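Local coordinates for putative 2OG-Fe(II) oxygenase family protein (Caulobacter crescentus CB15, PDB 3OOX) that probably uses iron(II), 2-oxoglutarate and O2 to form ethene and to oxidise L-arginine, releasing succinate and carbon dioxide, at residues Ala57-Pro62 / Arg77-Phe82; His129-Leu134 / Leu171-Tyr176; Ala150-Leu155 / Asn241-Thr246. All coordinates share one frame; numbering follows the deposited sequence.

How the contacts relate
Three apolar contacts join helices and a loop to one another and to the beta core of this putative iron(II)/2-oxoglutarate oxygenase. Contacts 1 and 2 are neighbours, with centres 11 Å apart, and both reach the same mixed sheet: contact 1 at one of its edge strands, 78-80, contact 2 two strands further in, at 170-176. They touch directly, since Phe-59 CZ of contact 1 lies 3.5 Å from Leu-173 O of contact 2. Contact 3 sits across the chain's centre, about 28 Å from contact 2 and 36 Å from contact 1, centre to centre. Helix 127-152 nevertheless connects contacts 2 and 3, packing on the sheet near its start and meeting the loop 241-246 at its C-terminal end.

Contact 1: Ala57-Pro62 / Arg77-Phe82; sequences AFFALP and RGYIPF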
loop_
_atom_site.group_PDB
_atom_site.type_symbol
_atom_site.label_atom_id
_atom_site.label_comp_id
_atom_site.label_asym_id
_atom_site.label_seq_id
_atom_site.Cartn_x
_atom_site.Cartn_y
_atom_site.Cartn_z
ATOM N N ALA A 57 0.059 9.280 18.630
ATOM C CA ALA A 57 -0.098 10.547 19.332
ATOM C C ALA A 57 -1.095 11.456 18.626
ATOM O O ALA A 57 -1.959 12.067 19.261
ATOM C CB ALA A 57 1.285 11.256 19.470
ATOM N N PHE A 58 -1.012 11.502 17.296
ATOM C CA PHE A 58 -1.978 12.286 16.537
ATOM C C PHE A 58 -3.429 11.815 16.784
ATOM O O PHE A 58 -4.328 12.627 17.045
ATOM C CB PHE A 58 -1.709 12.279 15.023
ATOM C CG PHE A 58 -2.835 12.913 14.265
ATOM C CD1 PHE A 58 -2.958 14.286 14.204
ATOM C CD2 PHE A 58 -3.832 12.137 13.689
ATOM C CE1 PHE A 58 -4.006 14.895 13.570
ATOM C CE2 PHE A 58 -4.909 12.751 13.071
ATOM C CZ PHE A 58 -5.006 14.114 13.014
ATOM N N PHE A 59 -3.644 10.506 16.666
ATOM C CA PHE A 59 -5.001 9.963 16.792
ATOM C C PHE A 59 -5.549 10.060 18.212
ATOM O O PHE A 59 -6.765 10.058 18.416
ATOM C CB PHE A 59 -5.068 8.502 16.303
ATOM C CG PHE A 59 -4.913 8.353 14.796
ATOM C CD1 PHE A 59 -5.767 9.042 13.939
ATOM C CD2 PHE A 59 -3.944 7.531 14.267
ATOM C CE1 PHE A 59 -5.641 8.916 12.557
ATOM C CE2 PHE A 59 -3.817 7.395 12.882
ATOM C CZ PHE A 59 -4.662 8.109 12.039
ATOM N N ALA A 60 -4.644 10.175 19.193
ATOM C CA ALA A 60 -5.040 10.423 20.600
ATOM C C ALA A 60 -5.462 11.875 20.901
ATOM O O ALA A 60 -5.998 12.150 21.993
ATOM C CB ALA A 60 -3.899 10.002 21.525
ATOM N N LEU A 61 -5.245 12.797 19.964
ATOM C CA LEU A 61 -5.678 14.185 20.142
ATOM C C LEU A 61 -7.205 14.282 20.209
ATOM O O LEU A 61 -7.900 13.385 19.718
ATOM C CB LEU A 61 -5.186 15.064 19.004
ATOM C CG LEU A 61 -3.689 15.336 18.889
ATOM C CD1 LEU A 61 -3.328 15.969 17.549
ATOM C CD2 LEU A 61 -3.228 16.221 20.058
ATOM N N PRO A 62 -7.743 15.370 20.804
ATOM C CA PRO A 62 -9.196 15.577 20.801
ATOM C C PRO A 62 -9.755 15.617 19.379
ATOM O O PRO A 62 -9.067 16.048 18.462
ATOM C CB PRO A 62 -9.365 16.944 21.464
ATOM C CG PRO A 62 -8.135 17.097 22.331
ATOM C CD PRO A 62 -7.038 16.444 21.534
ATOM N N ARG A 77 -5.549 14.283 1.470
ATOM C CA ARG A 77 -4.471 14.777 2.335
ATOM C C ARG A 77 -5.073 15.044 3.690
ATOM O O ARG A 77 -6.218 15.404 3.785
ATOM C CB ARG A 77 -3.894 16.080 1.765
ATOM C CG ARG A 77 -3.303 15.982 0.342
ATOM C CD ARG A 77 -2.040 15.191 0.287
ATOM N NE ARG A 77 -1.480 15.106 -1.078
ATOM C CZ ARG A 77 -1.671 14.092 -1.920
ATOM N NH1 ARG A 77 -2.417 13.037 -1.592
ATOM N NH2 ARG A 77 -1.100 14.101 -3.129
ATOM N N GLY A 78 -4.296 14.839 4.753
ATOM C CA GLY A 78 -4.808 15.114 6.086
ATOM C C GLY A 78 -5.728 14.045 6.656
ATOM O O GLY A 78 -5.560 12.856 6.403
ATOM N N TYR A 79 -6.679 14.493 7.468
ATOM C CA TYR A 79 -7.431 13.629 8.365
ATOM C C TYR A 79 -8.794 13.260 7.781
ATOM O O TYR A 79 -9.476 14.083 7.167
ATOM C CB TYR A 79 -7.606 14.366 9.693
ATOM C CG TYR A 79 -8.425 13.635 10.714
ATOM C CD1 TYR A 79 -7.978 12.436 11.238
ATOM C CD2 TYR A 79 -9.605 14.167 11.181
ATOM C CE1 TYR A 79 -8.713 11.751 12.203
ATOM C CE2 TYR A 79 -10.373 13.494 12.156
ATOM C CZ TYR A 79 -9.914 12.276 12.636
ATOM O OH TYR A 79 -10.647 11.600 13.599
ATOM N N ILE A 80 -9.208 12.000 8.004
ATOM C CA ILE A 80 -10.561 11.558 7.717
ATOM C C ILE A 80 -11.132 10.998 9.025
ATOM O O ILE A 80 -10.574 10.057 9.594
ATOM C CB ILE A 80 -10.603 10.441 6.646
ATOM C CG1 ILE A 80 -9.917 10.897 5.343
ATOM C CG2 ILE A 80 -12.048 10.012 6.414
ATOM C CD1 ILE A 80 -9.849 9.803 4.256
ATOM N N PRO A 81 -12.226 11.582 9.493
ATOM C CA PRO A 81 -12.839 11.121 10.735
ATOM C C PRO A 81 -13.646 9.852 10.589
ATOM O O PRO A 81 -13.875 9.381 9.494
ATOM C CB PRO A 81 -13.747 12.287 11.126
ATOM C CG PRO A 81 -14.180 12.830 9.868
ATOM C CD PRO A 81 -12.989 12.713 8.930
ATOM N N PHE A 82 -14.066 9.316 11.728
ATOM C CA PHE A 82 -15.012 8.211 11.764
ATOM C C PHE A 82 -16.238 8.559 10.939
ATOM O O PHE A 82 -16.683 9.700 10.938
ATOM C CB PHE A 82 -15.404 7.884 13.226
ATOM C CG PHE A 82 -14.229 7.561 14.101
ATOM C CD1 PHE A 82 -13.446 6.449 13.853
ATOM C CD2 PHE A 82 -13.879 8.389 15.158
ATOM C CE1 PHE A 82 -12.350 6.143 14.633
ATOM C CE2 PHE A 82 -12.772 8.092 15.955
ATOM C CZ PHE A 82 -12.008 6.961 15.690
#
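Phe-58 meets Tyr-79 ring against ring, and Phe-59 adds a second aromatic neighbour to the same tyrosine. Phe-58, on the last turns of helix 45-59, has CG anti to the backbone N (chi1 171°), which aims its ring at strand 78-80. Its CE2 comes to 3.6 Å from CD1 of Tyr-79, and CZ of Phe-58 follows at 3.8 Å from the same CD1. The two rings form an offset edge-to-face pair, the edge of Phe-58 turned toward the face of Tyr-79, with centroids 5.6 Å apart and planes at 68°. Trp-99 of the adjacent strand is another edge-to-face partner of Phe-58.

Next along the helix, Phe-59 swings its CG to the other side, anti to the carbonyl carbon (chi1 -70°). Its CE1 reaches CE1 of Tyr-79 at 4.2 Å, an edge-to-edge approach looser than the first. Between the two phenylalanines, CD2 of Phe-58 lies 3.6 Å above the plane of the Phe-59 ring, near its rim.

The polar end of Tyr-79 is satisfied by Glu-97, to which its OH is hydrogen-bonded. An alanine at Tyr-79 would strip both phenylalanines of their shared partner and is likely to leave a gap between helix and strand, with Glu-97 deprived of that hydroxyl. The chemistry is aromatic and buried: ring edges and dispersion join helix 45-59 to an edge strand of the sheet, while the one hydroxyl is paired with a carboxylate.

Contact 2: His129-Leu134 / Leu171-Tyr176; sequences HDVSWL and LRLLHY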
loop_
_atom_site.group_PDB
_atom_site.type_symbol
_atom_site.label_atom_id
_atom_site.label_comp_id
_atom_site.label_asym_id
_atom_site.label_seq_id
_atom_site.Cartn_x
_atom_site.Cartn_y
_atom_site.Cartn_z
ATOM N N HIS A 129 8.551 15.291 10.665
ATOM C CA HIS A 129 9.830 14.616 10.487
ATOM C C HIS A 129 9.722 13.073 10.502
ATOM O O HIS A 129 10.234 12.390 9.584
ATOM C CB HIS A 129 10.838 15.121 11.542
ATOM C CG HIS A 129 12.116 14.339 11.581
ATOM N ND1 HIS A 129 12.257 13.186 12.326
ATOM C CD2 HIS A 129 13.301 14.530 10.952
ATOM C CE1 HIS A 129 13.483 12.712 12.169
ATOM N NE2 HIS A 129 14.132 13.502 11.334
ATOM N N ASP A 130 9.054 12.535 11.519
ATOM C CA ASP A 130 9.040 11.098 11.727
ATOM C C ASP A 130 8.227 10.426 10.608
ATOM O O ASP A 130 8.629 9.409 10.065
ATOM C CB ASP A 130 8.420 10.715 13.076
ATOM C CG ASP A 130 9.235 11.164 14.276
ATOM O OD1 ASP A 130 10.368 11.661 14.097
ATOM O OD2 ASP A 130 8.702 11.010 15.403
ATOM N N VAL A 131 7.079 10.992 10.281
ATOM C CA VAL A 131 6.192 10.380 9.287
ATOM C C VAL A 131 6.795 10.547 7.870
ATOM O O VAL A 131 6.670 9.650 7.013
ATOM C CB VAL A 131 4.766 10.969 9.403
ATOM C CG1 VAL A 131 3.831 10.452 8.289
ATOM C CG2 VAL A 131 4.145 10.641 10.731
ATOM N N SER A 132 7.424 11.692 7.594
ATOM C CA SER A 132 8.074 11.890 6.286
ATOM C C SER A 132 9.202 10.884 6.098
ATOM O O SER A 132 9.383 10.355 5.009
ATOM C CB SER A 132 8.592 13.331 6.106
ATOM O OG SER A 132 7.554 14.282 6.046
ATOM N N TRP A 133 9.965 10.599 7.163
ATOM C CA TRP A 133 11.018 9.583 7.084
ATOM C C TRP A 133 10.425 8.236 6.644
ATOM O O TRP A 133 10.988 7.532 5.812
ATOM C CB TRP A 133 11.768 9.415 8.402
ATOM C CG TRP A 133 12.799 8.311 8.342
ATOM C CD1 TRP A 133 14.134 8.451 7.982
ATOM C CD2 TRP A 133 12.606 6.902 8.584
ATOM N NE1 TRP A 133 14.762 7.230 8.015
ATOM C CE2 TRP A 133 13.856 6.259 8.357
ATOM C CE3 TRP A 133 11.507 6.117 8.960
ATOM C CZ2 TRP A 133 14.027 4.882 8.512
ATOM C CZ3 TRP A 133 11.685 4.742 9.098
ATOM C CH2 TRP A 133 12.937 4.143 8.875
ATOM N N LEU A 134 9.271 7.891 7.210
ATOM C CA LEU A 134 8.669 6.600 6.904
ATOM C C LEU A 134 8.187 6.524 5.453
ATOM O O LEU A 134 8.366 5.491 4.779
ATOM C CB LEU A 134 7.540 6.275 7.896
ATOM C CG LEU A 134 6.900 4.874 7.763
ATOM C CD1 LEU A 134 7.881 3.741 7.957
ATOM C CD2 LEU A 134 5.711 4.698 8.730
ATOM N N LEU A 171 1.304 7.596 1.895
ATOM C CA LEU A 171 1.451 6.906 3.174
ATOM C C LEU A 171 0.173 7.137 3.946
ATOM O O LEU A 171 -0.227 8.292 4.179
ATOM C CB LEU A 171 2.616 7.450 3.988
ATOM C CG LEU A 171 2.852 6.831 5.355
ATOM C CD1 LEU A 171 3.111 5.314 5.239
ATOM C CD2 LEU A 171 4.038 7.519 6.075
ATOM N N ARG A 172 -0.529 6.043 4.288
ATOM C CA ARG A 172 -1.756 6.114 5.043
ATOM C C ARG A 172 -1.439 5.669 6.466
ATOM O O ARG A 172 -0.810 4.644 6.689
ATOM C CB ARG A 172 -2.776 5.139 4.460
ATOM C CG ARG A 172 -4.067 4.955 5.315
ATOM C CD ARG A 172 -4.999 3.948 4.650
ATOM N NE ARG A 172 -5.628 4.497 3.462
ATOM C CZ ARG A 172 -6.335 3.778 2.598
ATOM N NH1 ARG A 172 -6.505 2.469 2.783
ATOM N NH2 ARG A 172 -6.853 4.380 1.553
ATOM N N LEU A 173 -1.922 6.454 7.421
ATOM C CA LEU A 173 -1.915 6.084 8.837
ATOM C C LEU A 173 -3.377 5.774 9.194
ATOM O O LEU A 173 -4.272 6.583 8.954
ATOM C CB LEU A 173 -1.378 7.231 9.695
ATOM C CG LEU A 173 -0.119 7.936 9.180
ATOM C CD1 LEU A 173 0.213 9.143 10.101
ATOM C CD2 LEU A 173 1.078 6.977 9.067
ATOM N N LEU A 174 -3.625 4.580 9.734
ATOM C CA LEU A 174 -4.978 4.073 9.967
ATOM C C LEU A 174 -5.090 3.603 11.415
ATOM O O LEU A 174 -4.216 2.893 11.899
ATOM C CB LEU A 174 -5.264 2.896 9.022
ATOM C CG LEU A 174 -6.573 2.123 9.035
ATOM C CD1 LEU A 174 -7.753 3.050 8.847
ATOM C CD2 LEU A 174 -6.514 1.009 7.957
ATOM N N HIS A 175 -6.170 3.992 12.092
ATOM C CA HIS A 175 -6.432 3.587 13.453
ATOM C C HIS A 175 -7.837 3.052 13.591
ATOM O O HIS A 175 -8.811 3.755 13.234
ATOM C CB HIS A 175 -6.262 4.793 14.382
ATOM C CG HIS A 175 -6.729 4.578 15.796
ATOM N ND1 HIS A 175 -7.505 5.505 16.453
ATOM C CD2 HIS A 175 -6.503 3.579 16.692
ATOM C CE1 HIS A 175 -7.751 5.081 17.683
ATOM N NE2 HIS A 175 -7.172 3.906 17.847
ATOM N N TYR A 176 -7.938 1.827 14.122
ATOM C CA TYR A 176 -9.195 1.247 14.574
ATOM C C TYR A 176 -9.242 1.274 16.105
ATOM O O TYR A 176 -8.483 0.527 16.740
ATOM C CB TYR A 176 -9.312 -0.217 14.143
ATOM C CG TYR A 176 -9.620 -0.438 12.689
ATOM C CD1 TYR A 176 -8.606 -0.526 11.758
ATOM C CD2 TYR A 176 -10.947 -0.597 12.261
ATOM C CE1 TYR A 176 -8.896 -0.751 10.393
ATOM C CE2 TYR A 176 -11.246 -0.812 10.931
ATOM C CZ TYR A 176 -10.217 -0.904 10.007
ATOM O OH TYR A 176 -10.541 -1.107 8.680
#
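Val-131 and Leu-171 meet because both send a branch out anti to the backbone N: CG1 of Val-131 at chi1 175° and CG of Leu-171 at chi1 179°. Leu-171 has a second torsion that turns CD2 toward the helix, and this methyl carries most of the contact. It lies 3.7 Å from CG1 of Val-131, the two side chains crossing at a slant, and the same CD2 of Leu-171 sits 3.5 Å from the carbonyl O of Val-131, resting against the helix backbone as well as its side chain.

One turn further on, Leu-134 contributes the root of its side chain, its CB standing 4.1 Å from CD2 of Leu-171. That methyl therefore rests against two residues three apart on one helical face. Leu-173, two places along the strand and on the same side of the sheet, adds a looser touch: its CD1 is 4.3 Å from CG1 of Val-131. All four residues are buried. Leu-134 and Leu-173 both also pack on Thr-265 of strand 262-269, and Leu-171 on Phe-267, which extends the apolar layer to a neighbouring strand.

The axes of segments 129-134 and 171-176 come within 9.9 Å, their N-to-C directions at 123°. This is the layered arrangement of a helix laid across the outer face of a beta-sheet, with apolar residues filling the interface. Here the strand belongs to the large sheet of the double-stranded beta-helix (jelly-roll) core characteristic of 2OG-Fe(II) oxygenases, and the long helix packs against it.

Contact 3: Ala150-Leu155 / Asn241-Thr246; sequences ATYLKL and NVLPST
Leu-153 and Leu-243 face each other where helix 127-152 ends beside the irregular loop 241-246. The helix finishes in a Schellman motif: Lys-154 takes positive phi (64°), and two backbone bonds run back into the last turn, from Leu-155 N to Ala-150 O at 2.9 Å and from Lys-154 N to Thr-151 O at 3.0 Å. The loop, between helix 233-238 and strand 248-250, has no regular structure. The two backbones come nearest at Leu-153 and Val-242, CA atoms 9.1 Å apart, a distance spanned by side chains.

Leu-153 and Leu-243 reach toward each other tip to tip, their CD1 methyls 4.1 Å apart. With CG anti to the carbonyl carbon in both (chi1 -68° in Leu-153, -58° in Leu-243), each side chain is directed at the other segment. The two methyls of Leu-243 divide their work: while CD1 takes Leu-153, CD2 approaches CE2 of Tyr-152 at 4.2 Å, obliquely to the ring. Val-242 closes the margin, its CG1 lying 4.4 Å from CD2 of Leu-153.

Polar groups of the same residues turn to partners beyond the two segments. The OH of Tyr-152 is hydrogen-bonded to Glu-31 of helix 19-33, and Leu-153 O accepts a hydrogen bond from ND2 of Asn-282, while Leu-243 N is hydrogen-bonded to OG1 of Thr-239. The interface itself is aliphatic and aromatic carbon alone; it is a modest van der Waals packing of helix end on loop, and the directional bonds of these residues run to groups outside the interface.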
loop_
_atom_site.group_PDB
_atom_site.type_symbol
_atom_site.label_atom_id
_atom_site.label_comp_id
_atom_site.label_asym_id
_atom_site.label_seq_id
_atom_site.Cartn_x
_atom_site.Cartn_y
_atom_site.Cartn_z
ATOM N N ALA A 150 11.338 -6.203 -11.867
ATOM C CA ALA A 150 11.914 -5.945 -13.211
ATOM C C ALA A 150 12.784 -7.118 -13.702
ATOM O O ALA A 150 12.580 -7.642 -14.800
ATOM C CB ALA A 150 12.693 -4.639 -13.189
ATOM N N THR A 151 13.681 -7.585 -12.842
ATOM C CA THR A 151 14.533 -8.725 -13.195
ATOM C C THR A 151 13.694 -9.996 -13.423
ATOM O O THR A 151 13.942 -10.764 -14.356
ATOM C CB THR A 151 15.610 -8.899 -12.121
ATOM O OG1 THR A 151 16.473 -7.753 -12.167
ATOM C CG2 THR A 151 16.406 -10.179 -12.325
ATOM N N TYR A 152 12.676 -10.215 -12.599
ATOM C CA TYR A 152 11.802 -11.373 -12.757
ATOM C C TYR A 152 11.107 -11.361 -14.113
ATOM O O TYR A 152 10.973 -12.422 -14.782
ATOM C CB TYR A 152 10.776 -11.423 -11.629
ATOM C CG TYR A 152 9.833 -12.592 -11.713
ATOM C CD1 TYR A 152 10.249 -13.881 -11.373
ATOM C CD2 TYR A 152 8.512 -12.407 -12.147
ATOM C CE1 TYR A 152 9.381 -14.950 -11.443
ATOM C CE2 TYR A 152 7.641 -13.463 -12.197
ATOM C CZ TYR A 152 8.087 -14.746 -11.856
ATOM O OH TYR A 152 7.229 -15.819 -11.924
ATOM N N LEU A 153 10.715 -10.164 -14.539
ATOM C CA LEU A 153 10.042 -9.939 -15.807
ATOM C C LEU A 153 11.004 -9.883 -16.991
ATOM O O LEU A 153 10.580 -9.610 -18.113
ATOM C CB LEU A 153 9.238 -8.629 -15.743
ATOM C CG LEU A 153 8.029 -8.653 -14.797
ATOM C CD1 LEU A 153 7.436 -7.248 -14.679
ATOM C CD2 LEU A 153 6.968 -9.612 -15.289
ATOM N N LYS A 154 12.292 -10.133 -16.740
ATOM C CA LYS A 154 13.341 -10.134 -17.784
ATOM C C LYS A 154 13.521 -8.763 -18.409
ATOM O O LYS A 154 13.831 -8.623 -19.609
ATOM C CB LYS A 154 13.095 -11.233 -18.823
ATOM C CG LYS A 154 12.880 -12.597 -18.186
ATOM C CD LYS A 154 12.549 -13.662 -19.228
ATOM C CE LYS A 154 12.384 -15.025 -18.583
ATOM N NZ LYS A 154 13.717 -15.614 -18.210
ATOM N N LEU A 155 13.353 -7.747 -17.570
ATOM C CA LEU A 155 13.611 -6.357 -17.896
ATOM C C LEU A 155 14.965 -5.917 -17.323
ATOM O O LEU A 155 15.529 -6.586 -16.456
ATOM C CB LEU A 155 12.501 -5.438 -17.319
ATOM C CG LEU A 155 11.031 -5.756 -17.684
ATOM C CD1 LEU A 155 10.102 -4.816 -16.940
ATOM C CD2 LEU A 155 10.732 -5.678 -19.198
ATOM N N ASN A 241 -1.433 -8.409 -17.263
ATOM C CA ASN A 241 -1.986 -9.310 -16.230
ATOM C C ASN A 241 -1.122 -10.521 -15.866
ATOM O O ASN A 241 -1.569 -11.404 -15.147
ATOM C CB ASN A 241 -3.439 -9.699 -16.586
ATOM C CG ASN A 241 -4.381 -8.506 -16.538
ATOM O OD1 ASN A 241 -4.156 -7.514 -17.190
ATOM N ND2 ASN A 241 -5.424 -8.599 -15.724
ATOM N N VAL A 242 0.128 -10.541 -16.304
ATOM C CA VAL A 242 1.079 -11.569 -15.908
ATOM C C VAL A 242 1.260 -11.539 -14.372
ATOM O O VAL A 242 1.267 -12.579 -13.731
ATOM C CB VAL A 242 2.422 -11.409 -16.650
ATOM C CG1 VAL A 242 3.508 -12.264 -15.983
ATOM C CG2 VAL A 242 2.275 -11.810 -18.131
ATOM N N LEU A 243 1.386 -10.333 -13.807
ATOM C CA LEU A 243 1.381 -10.179 -12.357
ATOM C C LEU A 243 -0.004 -9.683 -11.924
ATOM O O LEU A 243 -0.409 -8.585 -12.296
ATOM C CB LEU A 243 2.460 -9.205 -11.891
ATOM C CG LEU A 243 3.903 -9.555 -12.291
ATOM C CD1 LEU A 243 4.910 -8.569 -11.727
ATOM C CD2 LEU A 243 4.303 -10.976 -11.846
ATOM N N PRO A 244 -0.729 -10.486 -11.128
ATOM C CA PRO A 244 -2.133 -10.158 -10.828
ATOM C C PRO A 244 -2.259 -9.217 -9.628
ATOM O O PRO A 244 -1.486 -9.336 -8.676
ATOM C CB PRO A 244 -2.731 -11.506 -10.475
ATOM C CG PRO A 244 -1.543 -12.270 -9.842
ATOM C CD PRO A 244 -0.355 -11.835 -10.630
ATOM N N SER A 245 -3.207 -8.278 -9.718
ATOM C CA SER A 245 -3.630 -7.448 -8.600
ATOM C C SER A 245 -4.789 -8.184 -7.949
ATOM O O SER A 245 -5.865 -8.334 -8.538
ATOM C CB SER A 245 -4.072 -6.095 -9.081
ATOM O OG SER A 245 -4.533 -5.339 -7.999
ATOM N N THR A 246 -4.554 -8.712 -6.761
ATOM C CA THR A 246 -5.505 -9.630 -6.160
ATOM C C THR A 246 -6.332 -8.994 -5.036
ATOM O O THR A 246 -5.972 -7.959 -4.446
ATOM C CB THR A 246 -4.770 -10.904 -5.708
ATOM O OG1 THR A 246 -3.744 -10.559 -4.791
ATOM C CG2 THR A 246 -4.142 -11.554 -6.931
#